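PDB 3DSQ: pyrrolysyl-tRNA synthetase from Desulfitobacterium hafniense, which probably attaches pyrrolysine to its cognate tRNA at the expense of ATP, as a homodimeric class II aminoacyl-tRNA synthetase. Local coordinates for residues S12-T15 against K16-Q20; L25-S28 against G29-E33. All coordinates share one frame; numbering follows the deposited sequence.

Contact 1 and contact 2 both start a helix, one helix 16-24 and the other the short helix 29-32 that follows it. Each is a capping box with a hydroxyl residue at the N-cap and a glutamine three residues on. Both are partly buried and pack against the long helix 39-68. Their chemistry differs at the margins. In 12-15 with 16-20 an indole flanks the cap and the N-cap residue is a threonine. In 25-28 with 29-33 an alanine takes that flanking place, and the serine hydroxyl also meets water. The two contacts touch: Trp14 NE1 lies 2.8 Å from Gln31 O, and Tyr19 packs on Leu32.

Contact 1. Residues S12-T15 against K16-Q20; sequences SFWT and KVQYQ
Thr15 and Gln18 grip each other at the start of helix 16-24. Thr15 N donates to Gln18 OE1 at 2.9 Å, and the bond is nearly straight at 165°. The donor is tilted 18° from the carbonyl plane of the amide. In return Gln18 N donates to Thr15 OG1 at 3.2 Å. These two reciprocal bonds make a capping box, with Thr15 as the N-cap. OG1 faces the backbone N of Gln18 because it sits between its own backbone N and carbonyl carbon (chi1 59°). Thr15 O then takes Tyr19 N at 2.9 Å, the first full helical turn. CG1 of Val17 lies beside OG1. Trp14 stands next to the box, its ring plane almost perpendicular to the Gln18 amide. Gln18 OE1 lies at the indole edge, 3.6 Å from Trp14 CE3. With an alanine here in place of Gln18, Thr15 N would probably lose its side-chain acceptor and a gap would open beside the indole edge. The other end of the amide, NE2, makes a weak hydrogen bond to Asp43 OD1 on helix 39-68. Trp14, whose NE1 is taken up by Gln31 O, packs its CB on Tyr19 CB at 4.0 Å.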
loop_
_atom_site.group_PDB
_atom_site.type_symbol
_atom_site.label_atom_id
_atom_site.label_comp_id
_atom_site.label_asym_id
_atom_site.label_seq_id
_atom_site.Cartn_x
_atom_site.Cartn_y
_atom_site.Cartn_z
ATOM N N SER B 12 -44.384 -2.117 6.641
ATOM C CA SER B 12 -43.557 -0.991 6.209
ATOM C C SER B 12 -42.093 -1.189 6.591
ATOM O O SER B 12 -41.745 -1.188 7.775
ATOM C CB SER B 12 -44.064 0.322 6.817
ATOM O OG SER B 12 -45.360 0.634 6.344
ATOM N N PHE B 13 -41.240 -1.348 5.580
ATOM C CA PHE B 13 -39.816 -1.562 5.812
ATOM C C PHE B 13 -38.979 -0.338 5.472
ATOM O O PHE B 13 -39.511 0.672 5.024
ATOM C CB PHE B 13 -39.330 -2.775 5.013
ATOM C CG PHE B 13 -40.089 -4.031 5.314
ATOM C CD1 PHE B 13 -41.267 -4.329 4.632
ATOM C CD2 PHE B 13 -39.651 -4.901 6.311
ATOM C CE1 PHE B 13 -41.999 -5.476 4.939
ATOM C CE2 PHE B 13 -40.375 -6.051 6.626
ATOM C CZ PHE B 13 -41.552 -6.339 5.940
ATOM N N TRP B 14 -37.672 -0.427 5.703
ATOM C CA TRP B 14 -36.762 0.684 5.429
ATOM C C TRP B 14 -36.808 1.061 3.951
ATOM O O TRP B 14 -37.026 0.199 3.097
ATOM C CB TRP B 14 -35.307 0.305 5.744
ATOM C CG TRP B 14 -35.035 -0.133 7.143
ATOM C CD1 TRP B 14 -34.342 -1.244 7.528
ATOM C CD2 TRP B 14 -35.421 0.537 8.344
ATOM N NE1 TRP B 14 -34.272 -1.311 8.899
ATOM C CE2 TRP B 14 -34.925 -0.228 9.426
ATOM C CE3 TRP B 14 -36.134 1.713 8.613
ATOM C CZ2 TRP B 14 -35.120 0.145 10.763
ATOM C CZ3 TRP B 14 -36.329 2.088 9.938
ATOM C CH2 TRP B 14 -35.820 1.301 11.002
ATOM N N THR B 15 -36.615 2.346 3.663
ATOM C CA THR B 15 -36.550 2.795 2.282
ATOM C C THR B 15 -35.119 2.417 1.926
ATOM O O THR B 15 -34.277 2.269 2.824
ATOM C CB THR B 15 -36.687 4.314 2.152
ATOM O OG1 THR B 15 -35.643 4.952 2.902
ATOM C CG2 THR B 15 -38.061 4.781 2.648
ATOM N N LYS B 16 -34.833 2.260 0.640
ATOM C CA LYS B 16 -33.496 1.885 0.208
ATOM C C LYS B 16 -32.434 2.791 0.819
ATOM O O LYS B 16 -31.351 2.321 1.183
ATOM C CB LYS B 16 -33.400 1.923 -1.324
ATOM C CG LYS B 16 -32.032 1.530 -1.892
ATOM C CD LYS B 16 -31.640 0.099 -1.510
ATOM C CE LYS B 16 -30.285 -0.305 -2.103
ATOM N NZ LYS B 16 -29.283 0.800 -1.988
ATOM N N VAL B 17 -32.734 4.083 0.942
ATOM C CA VAL B 17 -31.765 5.011 1.504
ATOM C C VAL B 17 -31.555 4.818 3.020
ATOM O O VAL B 17 -30.446 4.994 3.525
ATOM C CB VAL B 17 -32.162 6.471 1.215
ATOM C CG1 VAL B 17 -33.321 6.895 2.101
ATOM C CG2 VAL B 17 -30.956 7.370 1.406
ATOM N N GLN B 18 -32.616 4.464 3.736
ATOM C CA GLN B 18 -32.518 4.226 5.177
ATOM C C GLN B 18 -31.730 2.948 5.389
ATOM O O GLN B 18 -30.865 2.869 6.266
ATOM C CB GLN B 18 -33.903 4.061 5.786
ATOM C CG GLN B 18 -34.737 5.303 5.725
ATOM C CD GLN B 18 -36.112 5.074 6.278
ATOM O OE1 GLN B 18 -36.754 4.071 5.968
ATOM N NE2 GLN B 18 -36.582 6.003 7.103
ATOM N N TYR B 19 -32.037 1.951 4.564
ATOM C CA TYR B 19 -31.365 0.664 4.614
ATOM C C TYR B 19 -29.855 0.840 4.383
ATOM O O TYR B 19 -29.032 0.286 5.120
ATOM C CB TYR B 19 -31.960 -0.250 3.548
ATOM C CG TYR B 19 -31.412 -1.656 3.530
ATOM C CD1 TYR B 19 -31.942 -2.649 4.362
ATOM C CD2 TYR B 19 -30.366 -2.002 2.673
ATOM C CE1 TYR B 19 -31.443 -3.958 4.333
ATOM C CE2 TYR B 19 -29.860 -3.302 2.637
ATOM C CZ TYR B 19 -30.404 -4.273 3.464
ATOM O OH TYR B 19 -29.918 -5.560 3.401
ATOM N N GLN B 20 -29.495 1.618 3.364
ATOM C CA GLN B 20 -28.091 1.856 3.051
ATOM C C GLN B 20 -27.369 2.574 4.192
ATOM O O GLN B 20 -26.216 2.277 4.491
ATOM C CB GLN B 20 -27.945 2.699 1.777
ATOM C CG GLN B 20 -26.487 2.949 1.406
ATOM C CD GLN B 20 -26.304 3.923 0.244
ATOM O OE1 GLN B 20 -26.604 5.118 0.355
ATOM N NE2 GLN B 20 -25.803 3.411 -0.874
#

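Contact 2. Residues L25-S28 against G29-E33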
loop_
_atom_site.group_PDB
_atom_site.type_symbol
_atom_site.label_atom_id
_atom_site.label_comp_id
_atom_site.label_asym_id
_atom_site.label_seq_id
_atom_site.Cartn_x
_atom_site.Cartn_y
_atom_site.Cartn_z
ATOM N N LEU B 25 -23.515 2.233 8.808
ATOM C CA LEU B 25 -23.319 2.363 10.244
ATOM C C LEU B 25 -23.199 0.994 10.901
ATOM O O LEU B 25 -23.221 0.878 12.126
ATOM C CB LEU B 25 -24.487 3.136 10.863
ATOM C CG LEU B 25 -24.654 4.552 10.320
ATOM C CD1 LEU B 25 -25.884 5.240 10.915
ATOM C CD2 LEU B 25 -23.396 5.323 10.630
ATOM N N ASN B 26 -23.076 -0.041 10.077
ATOM C CA ASN B 26 -22.945 -1.407 10.560
ATOM C C ASN B 26 -24.063 -1.894 11.476
ATOM O O ASN B 26 -23.808 -2.490 12.529
ATOM C CB ASN B 26 -21.584 -1.600 11.251
ATOM C CG ASN B 26 -20.426 -1.568 10.266
ATOM O OD1 ASN B 26 -20.496 -2.168 9.188
ATOM N ND2 ASN B 26 -19.355 -0.875 10.628
ATOM N N ALA B 27 -25.306 -1.654 11.068
ATOM C CA ALA B 27 -26.448 -2.106 11.842
ATOM C C ALA B 27 -26.481 -3.631 11.740
ATOM O O ALA B 27 -25.819 -4.219 10.883
ATOM C CB ALA B 27 -27.732 -1.512 11.279
ATOM N N SER B 28 -27.251 -4.273 12.608
ATOM C CA SER B 28 -27.335 -5.722 12.580
ATOM C C SER B 28 -28.315 -6.176 11.516
ATOM O O SER B 28 -29.159 -5.402 11.067
ATOM C CB SER B 28 -27.781 -6.266 13.944
ATOM O OG SER B 28 -29.055 -5.766 14.300
ATOM N N GLY B 29 -28.184 -7.437 11.111
ATOM C CA GLY B 29 -29.085 -7.998 10.127
ATOM C C GLY B 29 -30.503 -7.958 10.664
ATOM O O GLY B 29 -31.458 -7.823 9.893
ATOM N N GLU B 30 -30.655 -8.069 11.984
ATOM C CA GLU B 30 -31.991 -8.028 12.577
ATOM C C GLU B 30 -32.551 -6.624 12.400
ATOM O O GLU B 30 -33.694 -6.451 11.975
ATOM C CB GLU B 30 -31.949 -8.395 14.066
ATOM C CG GLU B 30 -33.325 -8.647 14.671
ATOM C CD GLU B 30 -33.268 -9.131 16.117
ATOM O OE1 GLU B 30 -32.790 -8.371 16.986
ATOM O OE2 GLU B 30 -33.702 -10.275 16.383
ATOM N N GLN B 31 -31.746 -5.617 12.719
ATOM C CA GLN B 31 -32.179 -4.237 12.558
ATOM C C GLN B 31 -32.502 -3.935 11.087
ATOM O O GLN B 31 -33.466 -3.237 10.789
ATOM C CB GLN B 31 -31.097 -3.286 13.055
ATOM C CG GLN B 31 -30.810 -3.408 14.554
ATOM C CD GLN B 31 -29.719 -2.458 15.016
ATOM O OE1 GLN B 31 -28.597 -2.480 14.504
ATOM N NE2 GLN B 31 -30.044 -1.617 15.987
ATOM N N LEU B 32 -31.706 -4.483 10.175
ATOM C CA LEU B 32 -31.916 -4.261 8.749
ATOM C C LEU B 32 -33.227 -4.861 8.257
ATOM O O LEU B 32 -33.797 -4.397 7.271
ATOM C CB LEU B 32 -30.754 -4.850 7.938
ATOM C CG LEU B 32 -29.379 -4.186 8.066
ATOM C CD1 LEU B 32 -28.396 -4.890 7.147
ATOM C CD2 LEU B 32 -29.464 -2.705 7.697
ATOM N N GLU B 33 -33.714 -5.883 8.955
ATOM C CA GLU B 33 -34.943 -6.558 8.549
ATOM C C GLU B 33 -36.197 -6.155 9.315
ATOM O O GLU B 33 -37.209 -6.843 9.249
ATOM C CB GLU B 33 -34.747 -8.075 8.646
ATOM C CG GLU B 33 -33.591 -8.584 7.799
ATOM C CD GLU B 33 -33.746 -8.219 6.329
ATOM O OE1 GLU B 33 -34.643 -8.785 5.664
ATOM O OE2 GLU B 33 -32.977 -7.358 5.838
HETATM O O HOH W 1 -30.053 -6.192 17.024
#
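Ser28 and Gln31 exchange two bonds at the start of helix 29-32. Ser28 N donates to Gln31 OE1 at 2.9 Å, in the carbonyl plane and on a lone pair, with an angle of 170° at the hydrogen. Gln31 N donates back to Ser28 OG at 3.1 Å. This is a capping box, and Ser28 is the N-cap. Gln31 CG lies beside its own backbone N (chi1 -64°), and the chain beyond is extended, which carries OE1 back to the backbone N of Ser28. Leu32 N closes the turn on Ser28 O at 2.9 Å. A water also bonds Ser28 OG at 2.9 Å and donates weakly to a carboxylate oxygen of Glu30. Further out, Ala27 CB meets Gln31 OE1 at 3.5 Å and Leu32 CD2 at 4.2 Å. Leu32 also packs on Leu22 and Lys23 of helix 16-24, while Gln31 touches Ile49 of helix 39-68. Just before the box, a Schellman motif with Asn26 at C-prime ends helix 16-24. One helix thus stops and the next starts within a few residues. The box gives side-chain acceptors to the backbone N-H groups of Ser28 and Gln31, at a helix start where N-H groups have no carbonyl four residues back within the helix.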